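Local coordinates for conserved protein O27018 (Methanothermobacter thermautotrophicus, PDB 3BEY), which is of uncertain function but, as a member of the carboxymuconolactone decarboxylase family with an AhpD-like helical fold, possibly has peroxiredoxin activity, at residues 4-9 with 18-23; 25-30 with 58-63; 43-48 with 52-57. One frame throughout, in Å; residues are numbered along the deposited sequence.

Interaction 1 of 3, residues 4-9 with 18-23; sequences GADRFL and SFKNFR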
loop_
_atom_site.group_PDB
_atom_site.type_symbol
_atom_site.label_atom_id
_atom_site.label_comp_id
_atom_site.label_asym_id
_atom_site.label_seq_id
_atom_site.Cartn_x
_atom_site.Cartn_y
_atom_site.Cartn_z
ATOM N N GLY D 4 20.817 -9.772 -3.768
ATOM C CA GLY D 4 19.783 -10.099 -2.807
ATOM C C GLY D 4 18.627 -10.873 -3.407
ATOM O O GLY D 4 18.029 -11.717 -2.740
ATOM N N ALA D 5 18.314 -10.593 -4.670
ATOM C CA ALA D 5 17.212 -11.263 -5.356
ATOM C C ALA D 5 17.637 -12.574 -6.017
ATOM O O ALA D 5 16.818 -13.469 -6.221
ATOM C CB ALA D 5 16.607 -10.328 -6.398
ATOM N N ASP D 6 18.915 -12.680 -6.358
ATOM C CA ASP D 6 19.422 -13.892 -6.980
ATOM C C ASP D 6 19.820 -14.878 -5.891
ATOM O O ASP D 6 20.011 -16.065 -6.149
ATOM C CB ASP D 6 20.611 -13.565 -7.888
ATOM C CG ASP D 6 20.195 -12.786 -9.127
ATOM O OD1 ASP D 6 19.316 -13.276 -9.869
ATOM O OD2 ASP D 6 20.743 -11.687 -9.360
ATOM N N ARG D 7 19.936 -14.371 -4.668
ATOM C CA ARG D 7 20.275 -15.203 -3.524
ATOM C C ARG D 7 18.993 -15.958 -3.177
ATOM O O ARG D 7 19.002 -16.948 -2.441
ATOM C CB ARG D 7 20.721 -14.324 -2.356
ATOM C CG ARG D 7 21.298 -15.084 -1.178
ATOM C CD ARG D 7 22.037 -14.139 -0.240
ATOM N NE ARG D 7 23.136 -13.447 -0.917
ATOM C CZ ARG D 7 23.999 -12.631 -0.315
ATOM N NH1 ARG D 7 23.900 -12.397 0.987
ATOM N NH2 ARG D 7 24.962 -12.048 -1.017
ATOM N N PHE D 8 17.892 -15.466 -3.735
ATOM C CA PHE D 8 16.571 -16.052 -3.559
ATOM C C PHE D 8 16.471 -17.180 -4.581
ATOM O O PHE D 8 15.832 -18.206 -4.343
ATOM C CB PHE D 8 15.509 -14.979 -3.822
ATOM C CG PHE D 8 14.094 -15.447 -3.632
ATOM C CD1 PHE D 8 13.449 -16.193 -4.615
ATOM C CD2 PHE D 8 13.392 -15.112 -2.478
ATOM C CE1 PHE D 8 12.121 -16.595 -4.449
ATOM C CE2 PHE D 8 12.068 -15.510 -2.306
ATOM C CZ PHE D 8 11.435 -16.250 -3.293
ATOM N N LEU D 9 17.111 -16.968 -5.728
ATOM C CA LEU D 9 17.140 -17.961 -6.796
ATOM C C LEU D 9 17.919 -19.156 -6.257
ATOM O O LEU D 9 17.638 -20.304 -6.600
ATOM C CB LEU D 9 17.848 -17.381 -8.027
ATOM C CG LEU D 9 18.055 -18.271 -9.257
ATOM C CD1 LEU D 9 16.718 -18.684 -9.835
ATOM C CD2 LEU D 9 18.858 -17.514 -10.299
ATOM N N SER D 18 10.045 -20.370 -12.029
ATOM C CA SER D 18 8.686 -20.234 -12.555
ATOM C C SER D 18 8.290 -18.756 -12.564
ATOM O O SER D 18 7.502 -18.317 -13.400
ATOM C CB SER D 18 7.687 -21.016 -11.702
ATOM O OG SER D 18 7.396 -20.323 -10.505
ATOM N N PHE D 19 8.842 -17.996 -11.624
ATOM C CA PHE D 19 8.547 -16.580 -11.549
ATOM C C PHE D 19 9.253 -15.837 -12.669
ATOM O O PHE D 19 8.685 -14.925 -13.272
ATOM C CB PHE D 19 8.982 -15.996 -10.206
ATOM C CG PHE D 19 8.625 -14.542 -10.047
ATOM C CD1 PHE D 19 7.289 -14.145 -9.959
ATOM C CD2 PHE D 19 9.615 -13.564 -10.031
ATOM C CE1 PHE D 19 6.946 -12.794 -9.856
ATOM C CE2 PHE D 19 9.280 -12.215 -9.930
ATOM C CZ PHE D 19 7.942 -11.833 -9.843
ATOM N N LYS D 20 10.501 -16.211 -12.934
ATOM C CA LYS D 20 11.256 -15.571 -14.003
ATOM C C LYS D 20 10.550 -15.829 -15.328
ATOM O O LYS D 20 10.586 -15.002 -16.232
ATOM C CB LYS D 20 12.694 -16.102 -14.045
ATOM C CG LYS D 20 13.526 -15.713 -12.822
ATOM C CD LYS D 20 15.008 -16.038 -13.003
ATOM C CE LYS D 20 15.821 -15.780 -11.724
ATOM N NZ LYS D 20 15.750 -14.370 -11.226
ATOM N N ASN D 21 9.884 -16.975 -15.427
ATOM C CA ASN D 21 9.156 -17.324 -16.644
ATOM C C ASN D 21 7.890 -16.479 -16.735
ATOM O O ASN D 21 7.501 -16.039 -17.822
ATOM C CB ASN D 21 8.807 -18.819 -16.651
ATOM C CG ASN D 21 10.003 -19.697 -17.032
ATOM O OD1 ASN D 21 9.940 -20.922 -16.948
ATOM N ND2 ASN D 21 11.095 -19.063 -17.464
ATOM N N PHE D 22 7.253 -16.250 -15.590
ATOM C CA PHE D 22 6.056 -15.431 -15.550
ATOM C C PHE D 22 6.461 -14.026 -15.954
ATOM O O PHE D 22 5.789 -13.384 -16.767
ATOM C CB PHE D 22 5.456 -15.416 -14.141
ATOM C CG PHE D 22 4.384 -14.372 -13.945
ATOM C CD1 PHE D 22 4.598 -13.290 -13.098
ATOM C CD2 PHE D 22 3.170 -14.456 -14.623
ATOM C CE1 PHE D 22 3.615 -12.307 -12.926
ATOM C CE2 PHE D 22 2.183 -13.477 -14.457
ATOM C CZ PHE D 22 2.406 -12.401 -13.609
ATOM N N ARG D 23 7.573 -13.556 -15.396
ATOM C CA ARG D 23 8.046 -12.216 -15.704
ATOM C C ARG D 23 8.294 -12.094 -17.192
ATOM O O ARG D 23 7.907 -11.104 -17.809
ATOM C CB ARG D 23 9.341 -11.891 -14.944
ATOM C CG ARG D 23 9.665 -10.395 -14.931
ATOM C CD ARG D 23 11.129 -10.097 -15.236
ATOM N NE ARG D 23 12.046 -10.516 -14.178
ATOM C CZ ARG D 23 13.372 -10.565 -14.317
ATOM N NH1 ARG D 23 13.936 -10.222 -15.473
ATOM N NH2 ARG D 23 14.138 -10.956 -13.300
#
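D6 OD1 and K20 NZ form the shortest polar pair between residues 4-9 and 18-23, a salt bridge that at 4.0 Å is long and no hydrogen bond, so the attraction is electrostatic. The other carboxylate oxygen of D6, OD2, is hydrogen-bonded to the backbone N of K2, which probably limits the rotation of the group that K20 faces. A second positive group stands farther off, with R23 NH2 6.6 Å from D6 OD1, and may add a weak long-range pull.

The closer contact is apolar. L9 CD1 lies 3.6 Å from K20 CE, and L9 CD2 is 3.8 Å from the same carbon, so both methyls of the leucine fork rest on the last methylene of the lysine. The two side chains cross at about a right angle. K20 runs straight through its middle torsions and then bends at chi4, -59°, which swings NZ toward D6 while CE stays on the leucine. One lysine therefore serves two neighbours, its carbon tail meeting L9 and its ammonium meeting D6.

The backbones stand well apart, the nearest CA atoms being those of L9 and K20 at 9.6 Å, and just 106 Å² is buried. Beneath this surface bridge F8 packs on V15 and A16, and on M87 of the second subunit, while F19 meets F22 of the third subunit ring to ring. Here the short helix 6-11 folds back on helix 13-27, at the N-terminal end of an all-helical, AhpD-like subunit.

Interaction 2 of 3, residues 25-30 with 58-63; sequences AVRSEG and AEEALE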
loop_
_atom_site.group_PDB
_atom_site.type_symbol
_atom_site.label_atom_id
_atom_site.label_comp_id
_atom_site.label_asym_id
_atom_site.label_seq_id
_atom_site.Cartn_x
_atom_site.Cartn_y
_atom_site.Cartn_z
ATOM N N ALA D 25 7.015 -13.933 -19.700
ATOM C CA ALA D 25 5.799 -14.048 -20.493
ATOM C C ALA D 25 5.140 -12.677 -20.585
ATOM O O ALA D 25 4.827 -12.193 -21.670
ATOM C CB ALA D 25 4.843 -15.041 -19.855
ATOM N N VAL D 26 4.941 -12.042 -19.439
ATOM C CA VAL D 26 4.311 -10.732 -19.410
ATOM C C VAL D 26 5.226 -9.669 -20.006
ATOM O O VAL D 26 4.757 -8.637 -20.482
ATOM C CB VAL D 26 3.933 -10.320 -17.964
ATOM C CG1 VAL D 26 3.145 -11.431 -17.298
ATOM C CG2 VAL D 26 5.176 -10.007 -17.170
ATOM N N ARG D 27 6.528 -9.929 -19.984
ATOM C CA ARG D 27 7.510 -8.994 -20.517
ATOM C C ARG D 27 7.610 -9.060 -22.039
ATOM O O ARG D 27 7.970 -8.080 -22.686
ATOM C CB ARG D 27 8.884 -9.281 -19.907
ATOM C CG ARG D 27 9.922 -8.189 -20.128
ATOM C CD ARG D 27 11.294 -8.630 -19.621
ATOM N NE ARG D 27 12.213 -7.504 -19.464
ATOM C CZ ARG D 27 12.066 -6.545 -18.553
ATOM N NH1 ARG D 27 11.038 -6.576 -17.716
ATOM N NH2 ARG D 27 12.945 -5.557 -18.478
ATOM N N SER D 28 7.283 -10.208 -22.616
ATOM C CA SER D 28 7.371 -10.361 -24.063
ATOM C C SER D 28 6.025 -10.463 -24.793
ATOM O O SER D 28 5.987 -10.830 -25.966
ATOM C CB SER D 28 8.216 -11.592 -24.397
ATOM O OG SER D 28 7.585 -12.771 -23.927
ATOM N N GLU D 29 4.928 -10.154 -24.110
ATOM C CA GLU D 29 3.606 -10.222 -24.737
ATOM C C GLU D 29 3.593 -9.345 -25.985
ATOM O O GLU D 29 4.276 -8.315 -26.036
ATOM C CB GLU D 29 2.526 -9.745 -23.763
ATOM C CG GLU D 29 1.121 -9.675 -24.351
ATOM C CD GLU D 29 0.414 -11.011 -24.345
ATOM O OE1 GLU D 29 0.744 -11.843 -23.471
ATOM O OE2 GLU D 29 -0.485 -11.222 -25.194
ATOM N N GLY D 30 2.811 -9.748 -26.984
ATOM C CA GLY D 30 2.744 -8.994 -28.224
ATOM C C GLY D 30 1.692 -7.908 -28.278
ATOM O O GLY D 30 1.724 -7.064 -29.173
ATOM N N ALA D 58 13.824 1.913 -14.749
ATOM C CA ALA D 58 14.200 3.172 -15.386
ATOM C C ALA D 58 15.428 2.935 -16.266
ATOM O O ALA D 58 15.515 3.439 -17.384
ATOM C CB ALA D 58 14.506 4.235 -14.333
ATOM N N GLU D 59 16.377 2.160 -15.754
ATOM C CA GLU D 59 17.583 1.879 -16.508
ATOM C C GLU D 59 17.299 1.130 -17.805
ATOM O O GLU D 59 17.788 1.520 -18.875
ATOM C CB GLU D 59 18.570 1.096 -15.653
ATOM C CG GLU D 59 19.600 1.986 -15.003
ATOM C CD GLU D 59 20.302 2.877 -16.016
ATOM O OE1 GLU D 59 20.924 2.346 -16.962
ATOM O OE2 GLU D 59 20.235 4.114 -15.865
ATOM N N GLU D 60 16.506 0.064 -17.719
ATOM C CA GLU D 60 16.165 -0.705 -18.910
ATOM C C GLU D 60 15.411 0.183 -19.888
ATOM O O GLU D 60 15.511 0.003 -21.096
ATOM C CB GLU D 60 15.327 -1.927 -18.529
ATOM C CG GLU D 60 16.054 -2.844 -17.563
ATOM C CD GLU D 60 15.200 -3.977 -17.039
ATOM O OE1 GLU D 60 14.069 -3.710 -16.574
ATOM O OE2 GLU D 60 15.670 -5.135 -17.074
ATOM N N ALA D 61 14.671 1.154 -19.363
ATOM C CA ALA D 61 13.923 2.072 -20.212
ATOM C C ALA D 61 14.883 3.058 -20.884
ATOM O O ALA D 61 14.691 3.447 -22.040
ATOM C CB ALA D 61 12.879 2.824 -19.390
ATOM N N LEU D 62 15.910 3.468 -20.144
ATOM C CA LEU D 62 16.917 4.383 -20.672
ATOM C C LEU D 62 17.790 3.641 -21.682
ATOM O O LEU D 62 18.113 4.165 -22.741
ATOM C CB LEU D 62 17.790 4.923 -19.538
ATOM C CG LEU D 62 17.470 6.298 -18.958
ATOM C CD1 LEU D 62 15.994 6.585 -19.077
ATOM C CD2 LEU D 62 17.923 6.344 -17.505
ATOM N N GLU D 63 18.157 2.412 -21.345
ATOM C CA GLU D 63 18.988 1.611 -22.225
ATOM C C GLU D 63 18.202 1.191 -23.463
ATOM O O GLU D 63 18.754 0.607 -24.406
ATOM C CB GLU D 63 19.520 0.400 -21.457
ATOM C CG GLU D 63 20.293 0.831 -20.211
ATOM C CD GLU D 63 20.914 -0.317 -19.443
ATOM O OE1 GLU D 63 20.193 -1.287 -19.124
ATOM O OE2 GLU D 63 22.127 -0.236 -19.144
#
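R27 and E60 mark the nearest approach of the two backbones, and even there the CA atoms are 12.1 Å apart, so only long side chains can span the distance. Residues 25-27 form the last turn of helix 13-27. S28 leaves helical geometry at phi -110°, although its N still bonds to A25 O at 3.3 Å and its OG to E24 O. Across from it, residues 58-62 continue helix 51-62, with L62 N bonded to A58 O at 2.8 Å.

R27 is extended from CG to NE, and E60 is stretched out beyond its CG to meet it. A salt bridge joins R27 NH2 to E60 OE1 at 2.9 Å, and E60 OE2 is 3.1 Å from the same nitrogen. One nitrogen thus faces both oxygens, unlike a two-nitrogen, side-on pairing. OE1 lies at the guanidinium edge, near its plane, while the two planar groups are turned 42° from each other.

Within the helical bundle of the AhpD-like fold, this strut ties the C-terminal end of helix 13-27 to helix 51-62 at the surface. E60 OE1 also makes a salt bridge to R56 NH2 and accepts a weak hydrogen bond from H57 ND1. An alanine at E60 would probably leave the R27 and R56 guanidinium groups without this shared carboxylate, and R27 able to swing away. Elsewhere on helix 51-62, A58 and A61 pack against L71 of helix 68-90.

Interaction 3 of 3, residues 43-48 with 52-57; sequences ACSVAV and ACTRRH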
loop_
_atom_site.group_PDB
_atom_site.type_symbol
_atom_site.label_atom_id
_atom_site.label_comp_id
_atom_site.label_asym_id
_atom_site.label_seq_id
_atom_site.Cartn_x
_atom_site.Cartn_y
_atom_site.Cartn_z
ATOM N N ALA D 43 6.188 3.552 -14.313
ATOM C CA ALA D 43 5.065 4.209 -13.655
ATOM C C ALA D 43 4.461 3.352 -12.539
ATOM O O ALA D 43 4.092 3.876 -11.488
ATOM C CB ALA D 43 4.007 4.569 -14.676
ATOM N N CYS D 44 4.358 2.044 -12.762
ATOM C CA CYS D 44 3.815 1.136 -11.751
ATOM C C CYS D 44 4.757 0.981 -10.562
ATOM O O CYS D 44 4.311 0.840 -9.420
ATOM C CB CYS D 44 3.541 -0.239 -12.355
ATOM S SG CYS D 44 1.984 -0.344 -13.237
ATOM N N SER D 45 6.061 0.998 -10.835
ATOM C CA SER D 45 7.070 0.889 -9.781
ATOM C C SER D 45 6.916 2.069 -8.846
ATOM O O SER D 45 7.065 1.937 -7.630
ATOM C CB SER D 45 8.486 0.921 -10.366
ATOM O OG SER D 45 8.696 -0.160 -11.252
ATOM N N VAL D 46 6.619 3.223 -9.440
ATOM C CA VAL D 46 6.447 4.463 -8.705
ATOM C C VAL D 46 5.148 4.462 -7.899
ATOM O O VAL D 46 5.138 4.872 -6.738
ATOM C CB VAL D 46 6.470 5.679 -9.677
ATOM C CG1 VAL D 46 6.016 6.958 -8.967
ATOM C CG2 VAL D 46 7.884 5.862 -10.216
ATOM N N ALA D 47 4.064 3.997 -8.523
ATOM C CA ALA D 47 2.751 3.945 -7.892
ATOM C C ALA D 47 2.769 3.036 -6.672
ATOM O O ALA D 47 2.112 3.306 -5.671
ATOM C CB ALA D 47 1.716 3.449 -8.887
ATOM N N VAL D 48 3.530 1.957 -6.775
ATOM C CA VAL D 48 3.664 0.985 -5.704
ATOM C C VAL D 48 4.774 1.409 -4.730
ATOM O O VAL D 48 5.008 0.773 -3.711
ATOM C CB VAL D 48 3.935 -0.396 -6.344
ATOM C CG1 VAL D 48 4.916 -1.198 -5.540
ATOM C CG2 VAL D 48 2.616 -1.131 -6.507
ATOM N N ALA D 52 13.874 0.397 -5.535
ATOM C CA ALA D 52 14.771 -0.434 -6.330
ATOM C C ALA D 52 14.135 -0.785 -7.670
ATOM O O ALA D 52 14.800 -0.757 -8.704
ATOM C CB ALA D 52 15.127 -1.706 -5.566
ATOM N N CYS D 53 12.844 -1.111 -7.647
ATOM C CA CYS D 53 12.131 -1.467 -8.864
ATOM C C CYS D 53 12.136 -0.307 -9.838
ATOM O O CYS D 53 12.237 -0.490 -11.047
ATOM C CB CYS D 53 10.669 -1.795 -8.580
ATOM S SG CYS D 53 10.270 -2.920 -7.210
ATOM N N THR D 54 11.987 0.893 -9.301
ATOM C CA THR D 54 11.945 2.089 -10.125
ATOM C C THR D 54 13.279 2.311 -10.824
ATOM O O THR D 54 13.327 2.462 -12.043
ATOM C CB THR D 54 11.569 3.323 -9.268
ATOM O OG1 THR D 54 10.260 3.126 -8.714
ATOM C CG2 THR D 54 11.580 4.596 -10.107
ATOM N N ARG D 55 14.360 2.311 -10.049
ATOM C CA ARG D 55 15.700 2.507 -10.591
ATOM C C ARG D 55 16.003 1.467 -11.664
ATOM O O ARG D 55 16.506 1.794 -12.742
ATOM C CB ARG D 55 16.738 2.422 -9.464
ATOM C CG ARG D 55 18.174 2.628 -9.918
ATOM C CD ARG D 55 19.128 2.738 -8.728
ATOM N NE ARG D 55 18.921 1.679 -7.733
ATOM C CZ ARG D 55 19.075 0.377 -7.968
ATOM N NH1 ARG D 55 19.444 -0.047 -9.176
ATOM N NH2 ARG D 55 18.849 -0.506 -6.995
ATOM N N ARG D 56 15.668 0.218 -11.360
ATOM C CA ARG D 56 15.885 -0.912 -12.255
ATOM C C ARG D 56 15.124 -0.776 -13.583
ATOM O O ARG D 56 15.716 -0.880 -14.657
ATOM C CB ARG D 56 15.489 -2.202 -11.522
ATOM C CG ARG D 56 15.948 -3.501 -12.167
ATOM C CD ARG D 56 14.857 -4.127 -13.035
ATOM N NE ARG D 56 14.754 -5.570 -12.808
ATOM C CZ ARG D 56 13.988 -6.392 -13.520
ATOM N NH1 ARG D 56 13.961 -7.690 -13.234
ATOM N NH2 ARG D 56 13.255 -5.923 -14.522
ATOM N N HIS D 57 13.820 -0.537 -13.518
ATOM C CA HIS D 57 13.048 -0.388 -14.745
ATOM C C HIS D 57 13.389 0.900 -15.482
ATOM O O HIS D 57 13.283 0.975 -16.701
ATOM C CB HIS D 57 11.555 -0.483 -14.436
ATOM C CG HIS D 57 11.153 -1.812 -13.885
ATOM N ND1 HIS D 57 11.355 -2.996 -14.574
ATOM C CD2 HIS D 57 10.618 -2.168 -12.694
ATOM C CE1 HIS D 57 10.965 -4.010 -13.832
ATOM N NE2 HIS D 57 10.512 -3.535 -12.681
#
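S45 and T54 bring the two helices together, their CA atoms only 5.0 Å apart where the segment axes, 8.2 Å at closest, run nearly antiparallel at 166°. The CB of S45 points toward the partner helix. Its OG, set beside its own backbone N by chi1 of -61°, turns along the interface and reaches the edge of the H57 ring, near the ring plane, 3.1 Å from CD2. That approach is not a hydrogen bond: OG is bonded to S41 O, one turn back.

T54 is placed in the same way, with OG1 beside the backbone N, where it bonds to C50 O. This turns OG1 to the interface, and it packs 3.3 Å from S45 CB. The other branch, CG2, lies anti to the backbone N and touches V46 CG2 at 3.9 Å, the two side chains meeting at a slant. C53 adds its CB, 3.7 Å from S45 OG. H57 takes a matching first torsion, chi1 -63°, which brings the CD2 edge of its imidazole to S45, and the ring has R56 CD 3.9 Å above one face.

No hydrogen bond crosses between the two segments, yet all five touching residues are buried. Each hydroxyl is hydrogen-bonded to a carbonyl oxygen four residues back in the chain, so small side chains can pack closely without leaving those groups unpaired. C53 is disulfide-bonded to C50, which lies in the turn between the two helices. A CxxC disulfide with a histidine four residues on is the pattern of the AhpD active site, and the chemistry here is consistent with a thiol-based redox centre.

Interaction 3 is the core contact, whose touching residues are all buried and whose centre lies about 5 Å from the centre of the chain, whereas interactions 1 and 2 lie at the surface. Interactions 1 and 2 share helix 13-27, one along its middle and the other at its C-terminal end, while interactions 2 and 3 share helix 51-62. Along the chain, interaction 3 is nested inside the loop that interaction 2 closes. Chemistry follows place: outside, charged pairs, joined in interaction 1 by an aliphatic contact, span widely spaced backbones; within, small side chains pack between close helices. R56 links all three, its NH2 3.9 Å from R27 NH1 and its NH1 3.1 Å from R23 CZ.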